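Local coordinates for protein carbamate kinase (Aeropyrum pernix, PDB 2E9Y) that probably acts as a carbamate kinase, transferring a phosphoryl group between carbamoyl phosphate and ADP, at residues 231-235 against 301-307; 237-241 against 294-298; 13-17 against 31-35. All blocks are in the same frame, centred on the assembly; numbering follows the deposited sequence.

Contact 1 of 3, residues 231-235 against 301-307; sequences LLVIL and ARQVLSL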
loop_
_atom_site.group_PDB
_atom_site.type_symbol
_atom_site.label_atom_id
_atom_site.label_comp_id
_atom_site.label_asym_id
_atom_site.label_seq_id
_atom_site.Cartn_x
_atom_site.Cartn_y
_atom_site.Cartn_z
ATOM N N LEU A 231 -1.976 -24.695 -9.681
ATOM C CA LEU A 231 -1.234 -24.309 -10.871
ATOM C C LEU A 231 -0.497 -22.989 -10.720
ATOM O O LEU A 231 -0.974 -22.081 -10.043
ATOM C CB LEU A 231 -2.197 -24.199 -12.059
ATOM C CG LEU A 231 -1.665 -23.715 -13.415
ATOM C CD1 LEU A 231 -0.683 -24.730 -13.978
ATOM C CD2 LEU A 231 -2.824 -23.526 -14.384
ATOM N N LEU A 232 0.679 -22.909 -11.335
ATOM C CA LEU A 232 1.469 -21.683 -11.345
ATOM C C LEU A 232 1.415 -21.224 -12.793
ATOM O O LEU A 232 1.738 -21.985 -13.711
ATOM C CB LEU A 232 2.930 -21.932 -10.941
ATOM C CG LEU A 232 3.890 -20.757 -11.209
ATOM C CD1 LEU A 232 3.475 -19.539 -10.380
ATOM C CD2 LEU A 232 5.317 -21.156 -10.879
ATOM N N VAL A 233 0.985 -19.987 -12.996
ATOM C CA VAL A 233 0.881 -19.426 -14.334
ATOM C C VAL A 233 1.734 -18.169 -14.434
ATOM O O VAL A 233 1.642 -17.284 -13.584
ATOM C CB VAL A 233 -0.579 -19.033 -14.656
ATOM C CG1 VAL A 233 -0.667 -18.444 -16.062
ATOM C CG2 VAL A 233 -1.488 -20.245 -14.519
ATOM N N ILE A 234 2.573 -18.099 -15.460
ATOM C CA ILE A 234 3.393 -16.914 -15.673
ATOM C C ILE A 234 2.963 -16.305 -17.001
ATOM O O ILE A 234 3.144 -16.909 -18.057
ATOM C CB ILE A 234 4.892 -17.247 -15.733
ATOM C CG1 ILE A 234 5.343 -17.850 -14.398
ATOM C CG2 ILE A 234 5.687 -15.978 -16.005
ATOM C CD1 ILE A 234 6.795 -18.250 -14.367
ATOM N N LEU A 235 2.380 -15.113 -16.944
ATOM C CA LEU A 235 1.913 -14.443 -18.152
ATOM C C LEU A 235 2.883 -13.350 -18.571
ATOM O O LEU A 235 3.109 -12.389 -17.834
ATOM C CB LEU A 235 0.521 -13.853 -17.926
ATOM C CG LEU A 235 -0.593 -14.858 -17.612
ATOM C CD1 LEU A 235 -1.903 -14.116 -17.407
ATOM C CD2 LEU A 235 -0.731 -15.863 -18.757
ATOM N N ALA A 301 -4.102 -15.867 -22.104
ATOM C CA ALA A 301 -4.311 -16.343 -20.738
ATOM C C ALA A 301 -5.430 -17.370 -20.560
ATOM O O ALA A 301 -5.233 -18.400 -19.914
ATOM C CB ALA A 301 -4.548 -15.157 -19.808
ATOM N N ARG A 302 -6.600 -17.091 -21.124
ATOM C CA ARG A 302 -7.734 -17.999 -20.992
ATOM C C ARG A 302 -7.364 -19.416 -21.415
ATOM O O ARG A 302 -7.711 -20.383 -20.742
ATOM C CB ARG A 302 -8.921 -17.491 -21.817
ATOM C CG ARG A 302 -10.251 -18.095 -21.405
ATOM C CD ARG A 302 -11.420 -17.330 -22.003
ATOM N NE ARG A 302 -12.663 -17.608 -21.288
ATOM C CZ ARG A 302 -13.818 -16.992 -21.522
ATOM N NH1 ARG A 302 -13.896 -16.058 -22.460
ATOM N NH2 ARG A 302 -14.892 -17.300 -20.808
ATOM N N GLN A 303 -6.651 -19.537 -22.530
ATOM C CA GLN A 303 -6.231 -20.848 -23.016
ATOM C C GLN A 303 -5.062 -21.371 -22.192
ATOM O O GLN A 303 -4.984 -22.566 -21.902
ATOM C CB GLN A 303 -5.818 -20.773 -24.489
ATOM C CG GLN A 303 -6.963 -20.438 -25.434
ATOM C CD GLN A 303 -8.065 -21.483 -25.405
ATOM O OE1 GLN A 303 -7.849 -22.641 -25.763
ATOM N NE2 GLN A 303 -9.254 -21.078 -24.972
ATOM N N VAL A 304 -4.154 -20.471 -21.816
ATOM C CA VAL A 304 -2.985 -20.859 -21.016
ATOM C C VAL A 304 -3.373 -21.602 -19.739
ATOM O O VAL A 304 -2.768 -22.599 -19.364
ATOM C CB VAL A 304 -2.150 -19.614 -20.661
ATOM C CG1 VAL A 304 -1.054 -20.008 -19.670
ATOM C CG2 VAL A 304 -1.500 -19.033 -21.903
ATOM N N LEU A 305 -4.396 -21.053 -19.042
ATOM C CA LEU A 305 -4.916 -21.622 -17.800
ATOM C C LEU A 305 -5.453 -23.049 -18.009
ATOM O O LEU A 305 -5.382 -23.905 -17.138
ATOM C CB LEU A 305 -6.029 -20.710 -17.280
ATOM C CG LEU A 305 -5.503 -19.635 -16.324
ATOM C CD1 LEU A 305 -5.146 -20.201 -14.948
ATOM C CD2 LEU A 305 -4.241 -18.946 -16.843
ATOM N N SER A 306 -6.032 -23.265 -19.208
ATOM C CA SER A 306 -6.551 -24.593 -19.556
ATOM C C SER A 306 -5.449 -25.549 -20.049
ATOM O O SER A 306 -5.691 -26.707 -20.391
ATOM C CB SER A 306 -7.607 -24.409 -20.651
ATOM O OG SER A 306 -8.694 -23.626 -20.149
ATOM N N LEU A 307 -4.211 -25.007 -20.106
ATOM C CA LEU A 307 -3.063 -25.759 -20.595
ATOM C C LEU A 307 -3.162 -26.011 -22.096
ATOM O O LEU A 307 -2.614 -26.970 -22.623
ATOM C CB LEU A 307 -2.956 -27.070 -19.814
ATOM C CG LEU A 307 -2.762 -26.825 -18.313
ATOM C CD1 LEU A 307 -2.472 -28.116 -17.550
ATOM C CD2 LEU A 307 -1.603 -25.875 -17.999
#
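V233 and L235 of strand 231-235 face L305 and A301 of helix 301-305, whose axis runs 9.8 Å from the strand and roughly antiparallel to it, at 152°. The contact is mostly apolar and has no hydrogen bond. It is made by alternate residues of the strand. V233 sits in the middle. Its CG1 is anti to the backbone N (chi1 180°), and both methyls of the fork reach the helix. CG2 of V233 meets L305 CD1 at 3.7 Å, and CG1 meets L305 CD2 at the same distance. The two side chains cross at about a right angle, so one methyl pair lies against the other. L305, whose chi1 of -91° is off the usual staggered values, brings both methyls to the strand. V233 CG1 also meets V304 CG1 at 4.0 Å. With an alanine at V233, L305 CD2 would probably lose its partners on the strand, L305 CD1 and V304 CG1 would lose part of theirs, and a gap would be likely to open between strand and helix. At one end, L235 CD1 rests on A301 CB at 3.7 Å, with CD2 close by. At the other, L231 divides its methyls. CD2 of L231 lies 3.8 Å from L305 O, and CD1 comes within 4.3 Å of L307 CD2. L307 follows the helix in a Schellman motif with positive phi, and its N bonds to V304 O. Around the contact, backbone bonds tie the strand to V8 and A10 of strand 6-10 and to V294 of strand 293-297. Helix 25-44 adds I38 against A301 and V42 against L305. L232 and I234 turn to the other face of the sheet, where they meet helix 275-289.

Contact 2 of 3, residues 237-241 against 294-298; sequences DVPGV and VIGSL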
loop_
_atom_site.group_PDB
_atom_site.type_symbol
_atom_site.label_atom_id
_atom_site.label_comp_id
_atom_site.label_asym_id
_atom_site.label_seq_id
_atom_site.Cartn_x
_atom_site.Cartn_y
_atom_site.Cartn_z
ATOM N N ASP A 237 4.905 -11.447 -22.398
ATOM C CA ASP A 237 4.561 -10.858 -23.685
ATOM C C ASP A 237 4.948 -11.726 -24.884
ATOM O O ASP A 237 5.027 -11.239 -26.013
ATOM C CB ASP A 237 5.194 -9.467 -23.801
ATOM C CG ASP A 237 6.704 -9.514 -23.884
ATOM O OD1 ASP A 237 7.309 -10.474 -23.356
ATOM O OD2 ASP A 237 7.288 -8.580 -24.469
ATOM N N VAL A 238 5.191 -13.010 -24.629
ATOM C CA VAL A 238 5.536 -13.971 -25.676
ATOM C C VAL A 238 4.682 -15.225 -25.478
ATOM O O VAL A 238 4.201 -15.486 -24.375
ATOM C CB VAL A 238 7.037 -14.350 -25.644
ATOM C CG1 VAL A 238 7.876 -13.169 -26.105
ATOM C CG2 VAL A 238 7.446 -14.772 -24.241
ATOM N N PRO A 239 4.480 -16.018 -26.546
ATOM C CA PRO A 239 3.670 -17.240 -26.480
ATOM C C PRO A 239 4.138 -18.329 -25.514
ATOM O O PRO A 239 3.404 -19.275 -25.246
ATOM C CB PRO A 239 3.644 -17.713 -27.934
ATOM C CG PRO A 239 4.948 -17.225 -28.472
ATOM C CD PRO A 239 5.031 -15.830 -27.900
ATOM N N GLY A 240 5.351 -18.199 -24.993
ATOM C CA GLY A 240 5.844 -19.195 -24.057
ATOM C C GLY A 240 7.357 -19.260 -23.996
ATOM O O GLY A 240 8.037 -18.238 -24.078
ATOM N N VAL A 241 7.883 -20.470 -23.848
ATOM C CA VAL A 241 9.324 -20.669 -23.787
ATOM C C VAL A 241 9.801 -21.160 -25.150
ATOM O O VAL A 241 9.141 -21.979 -25.788
ATOM C CB VAL A 241 9.704 -21.723 -22.722
ATOM C CG1 VAL A 241 11.214 -21.845 -22.630
ATOM C CG2 VAL A 241 9.119 -21.336 -21.372
ATOM N N VAL A 294 2.743 -23.379 -16.111
ATOM C CA VAL A 294 2.658 -22.971 -17.504
ATOM C C VAL A 294 3.125 -21.532 -17.707
ATOM O O VAL A 294 2.873 -20.658 -16.875
ATOM C CB VAL A 294 1.214 -23.149 -18.037
ATOM C CG1 VAL A 294 0.240 -22.302 -17.219
ATOM C CG2 VAL A 294 1.156 -22.787 -19.513
ATOM N N ILE A 295 3.837 -21.309 -18.808
ATOM C CA ILE A 295 4.343 -19.987 -19.154
ATOM C C ILE A 295 3.746 -19.611 -20.502
ATOM O O ILE A 295 3.937 -20.321 -21.494
ATOM C CB ILE A 295 5.879 -19.985 -19.260
ATOM C CG1 ILE A 295 6.492 -20.340 -17.901
ATOM C CG2 ILE A 295 6.370 -18.613 -19.719
ATOM C CD1 ILE A 295 7.989 -20.585 -17.943
ATOM N N GLY A 296 3.010 -18.505 -20.540
ATOM C CA GLY A 296 2.399 -18.095 -21.789
ATOM C C GLY A 296 2.157 -16.607 -21.925
ATOM O O GLY A 296 2.638 -15.807 -21.123
ATOM N N SER A 297 1.392 -16.253 -22.952
ATOM C CA SER A 297 1.060 -14.867 -23.262
ATOM C C SER A 297 -0.151 -14.359 -22.481
ATOM O O SER A 297 -1.115 -15.096 -22.269
ATOM C CB SER A 297 0.787 -14.746 -24.768
ATOM O OG SER A 297 0.415 -13.432 -25.130
ATOM N N LEU A 298 -0.096 -13.099 -22.053
ATOM C CA LEU A 298 -1.205 -12.497 -21.319
ATOM C C LEU A 298 -2.449 -12.544 -22.197
ATOM O O LEU A 298 -3.545 -12.834 -21.728
ATOM C CB LEU A 298 -0.886 -11.038 -20.962
ATOM C CG LEU A 298 -2.036 -10.172 -20.421
ATOM C CD1 LEU A 298 -2.571 -10.752 -19.124
ATOM C CD2 LEU A 298 -1.536 -8.748 -20.200
HETATM O O HOH W 1 0.698 -18.360 -24.726
#
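G240 CA lies against I295 O at 3.4 Å, in a CA-H...O contact bent to 125° at the hydrogen. The loop 237-241 here runs nearly opposite to strand 294-297. Its backbone angles at G240 (phi 156°) leave no room for a side chain. A CB would press on I295 O and jam against the carbonyl of P239. Beside this, V241 CG2 meets I295 CD1 at 3.7 Å, the two side chains crossing at a slant. At the other end S297 CB sits 3.5 Å from V238 O. The N of S297 is also near V238 O, but the angle is poor for a bond. S297 N instead donates to a water at 2.8 Å. The same water donates to P239 O at 2.9 Å and so bridges the two backbones. Further out, V241 N bonds to T311 OG1. M275 and V279 of helix 275-289 pack on V241, and A282 of the same helix packs on I295. This loop is the D-V-P-G-V sequence, which in relatives probably lies near the nucleotide. Close backbone packing, one water and a valine-isoleucine pair therefore hold the loop to the strand end, without direct strand pairing.

Contact 3 of 3, residues 13-17 against 31-35; sequences GNAIA and AVKRA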
loop_
_atom_site.group_PDB
_atom_site.type_symbol
_atom_site.label_atom_id
_atom_site.label_comp_id
_atom_site.label_asym_id
_atom_site.label_seq_id
_atom_site.Cartn_x
_atom_site.Cartn_y
_atom_site.Cartn_z
ATOM N N GLY A 13 5.173 -6.766 -17.001
ATOM C CA GLY A 13 5.073 -5.340 -17.259
ATOM C C GLY A 13 3.958 -4.927 -18.207
ATOM O O GLY A 13 3.352 -3.867 -18.028
ATOM N N ASN A 14 3.675 -5.760 -19.206
ATOM C CA ASN A 14 2.640 -5.449 -20.193
ATOM C C ASN A 14 1.228 -5.372 -19.622
ATOM O O ASN A 14 0.307 -4.882 -20.281
ATOM C CB ASN A 14 2.677 -6.472 -21.339
ATOM C CG ASN A 14 2.241 -7.864 -20.906
ATOM O OD1 ASN A 14 2.790 -8.440 -19.967
ATOM N ND2 ASN A 14 1.253 -8.414 -21.603
ATOM N N ALA A 15 1.048 -5.850 -18.399
ATOM C CA ALA A 15 -0.266 -5.819 -17.776
ATOM C C ALA A 15 -0.493 -4.549 -16.962
ATOM O O ALA A 15 -1.638 -4.188 -16.682
ATOM C CB ALA A 15 -0.442 -7.040 -16.875
ATOM N N ILE A 16 0.594 -3.870 -16.602
ATOM C CA ILE A 16 0.511 -2.678 -15.759
ATOM C C ILE A 16 0.833 -1.324 -16.389
ATOM O O ILE A 16 0.226 -0.316 -16.029
ATOM C CB ILE A 16 1.420 -2.846 -14.517
ATOM C CG1 ILE A 16 1.107 -4.174 -13.824
ATOM C CG2 ILE A 16 1.217 -1.683 -13.552
ATOM C CD1 ILE A 16 -0.337 -4.322 -13.396
ATOM N N ALA A 17 1.791 -1.287 -17.308
ATOM C CA ALA A 17 2.351 -0.058 -17.847
ATOM C C ALA A 17 2.233 -0.024 -19.369
ATOM O O ALA A 17 2.040 -1.035 -20.031
ATOM C CB ALA A 17 3.821 0.020 -17.435
ATOM N N ALA A 31 -3.644 -0.177 -19.651
ATOM C CA ALA A 31 -3.034 -1.499 -19.650
ATOM C C ALA A 31 -3.759 -2.397 -18.653
ATOM O O ALA A 31 -4.082 -3.548 -18.952
ATOM C CB ALA A 31 -1.554 -1.394 -19.283
ATOM N N VAL A 32 -4.013 -1.861 -17.464
ATOM C CA VAL A 32 -4.686 -2.631 -16.425
ATOM C C VAL A 32 -6.108 -3.015 -16.841
ATOM O O VAL A 32 -6.613 -4.080 -16.511
ATOM C CB VAL A 32 -4.726 -1.784 -15.153
ATOM C CG1 VAL A 32 -5.854 -2.263 -14.242
ATOM C CG2 VAL A 32 -3.406 -1.894 -14.414
ATOM N N LYS A 33 -6.779 -2.146 -17.592
ATOM C CA LYS A 33 -8.126 -2.448 -18.058
ATOM C C LYS A 33 -8.071 -3.699 -18.930
ATOM O O LYS A 33 -8.894 -4.604 -18.786
ATOM C CB LYS A 33 -8.695 -1.277 -18.864
ATOM C CG LYS A 33 -10.119 -1.510 -19.364
ATOM C CD LYS A 33 -10.662 -0.296 -20.111
ATOM C CE LYS A 33 -12.088 -0.528 -20.598
ATOM N NZ LYS A 33 -13.044 -0.746 -19.473
ATOM N N ARG A 34 -7.097 -3.742 -19.835
ATOM C CA ARG A 34 -6.936 -4.893 -20.718
ATOM C C ARG A 34 -6.672 -6.157 -19.900
ATOM O O ARG A 34 -7.281 -7.197 -20.140
ATOM C CB ARG A 34 -5.778 -4.671 -21.700
ATOM C CG ARG A 34 -6.033 -3.588 -22.739
ATOM C CD ARG A 34 -5.038 -3.674 -23.898
ATOM N NE ARG A 34 -3.681 -3.280 -23.520
ATOM C CZ ARG A 34 -3.289 -2.022 -23.337
ATOM N NH1 ARG A 34 -4.149 -1.024 -23.501
ATOM N NH2 ARG A 34 -2.034 -1.760 -22.993
ATOM N N ALA A 35 -5.768 -6.059 -18.929
ATOM C CA ALA A 35 -5.431 -7.207 -18.092
ATOM C C ALA A 35 -6.601 -7.677 -17.233
ATOM O O ALA A 35 -6.805 -8.879 -17.060
ATOM C CB ALA A 35 -4.232 -6.872 -17.206
HETATM O O HOH W 2 -2.220 -4.960 -20.597
HETATM O O HOH W 3 0.906 -2.794 -21.729
#
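A15 and A35 meet methyl to methyl, CB to CB at 3.8 Å, where the short, weakly bonded helix 13-16 leans on helix 25-44. The other apolar pair is I16 and V32. I16 has CG1 beside its backbone N (chi1 -52°), and its CD1 reaches V32 CG2 at 4.0 Å. Small side chains let the backbones come near: A31 CB fits against the turn, 3.8 Å from I16 C and 3.7 Å from A17 O. Polar backbone atoms form the second group. A15 O points at the helix but makes no hydrogen bond there. A15 O has a CA-H...O contact with V32 CA at 3.4 Å. V32 CG2 and A35 CB also pack on this oxygen. Within the turn, G13 O accepts from both I16 N and A17 N, which holds the short helix together. Water makes the third group. One water donates to N14 O and, at 2.9 Å, to A31 O. A second donates to N14 O and, at 2.7 Å, to A17 O. It also lies in the guanidinium plane of R34 and accepts weakly from NH2. One face of that group has A31 CA 3.5 Å above its plane, offset toward the rim. I89 and L93 of helix 78-103 close over I16. Q58 of helix 56-67 touches both I16 and A17. The short helix follows strand 6-10 and begins within the G-G-N-A sequence. Such a glycine-rich turn is consistent with the amino acid kinase fold, in relatives of which it probably lies near the transferred phosphate.

How the contacts relate
Along the chain contact 3 comes first, closing before the other two open. The loop closed by contact 1 then contains contact 2. Contacts 1 and 2 lie with centres about 9 Å apart and share the central sheet. Together they fix strands 231-236 and 293-297, which are parallel neighbours in it. Two probable backbone bonds join them, I234 N to V294 O and V294 N to L232 O. Contact 3 is about 15 Å, centre to centre, from contact 2 and 17 Å from contact 1. L298, just after strand 293-297, reaches the turn at 13-17 by packing on N14 and A15. This arrangement is consistent with the amino acid kinase fold.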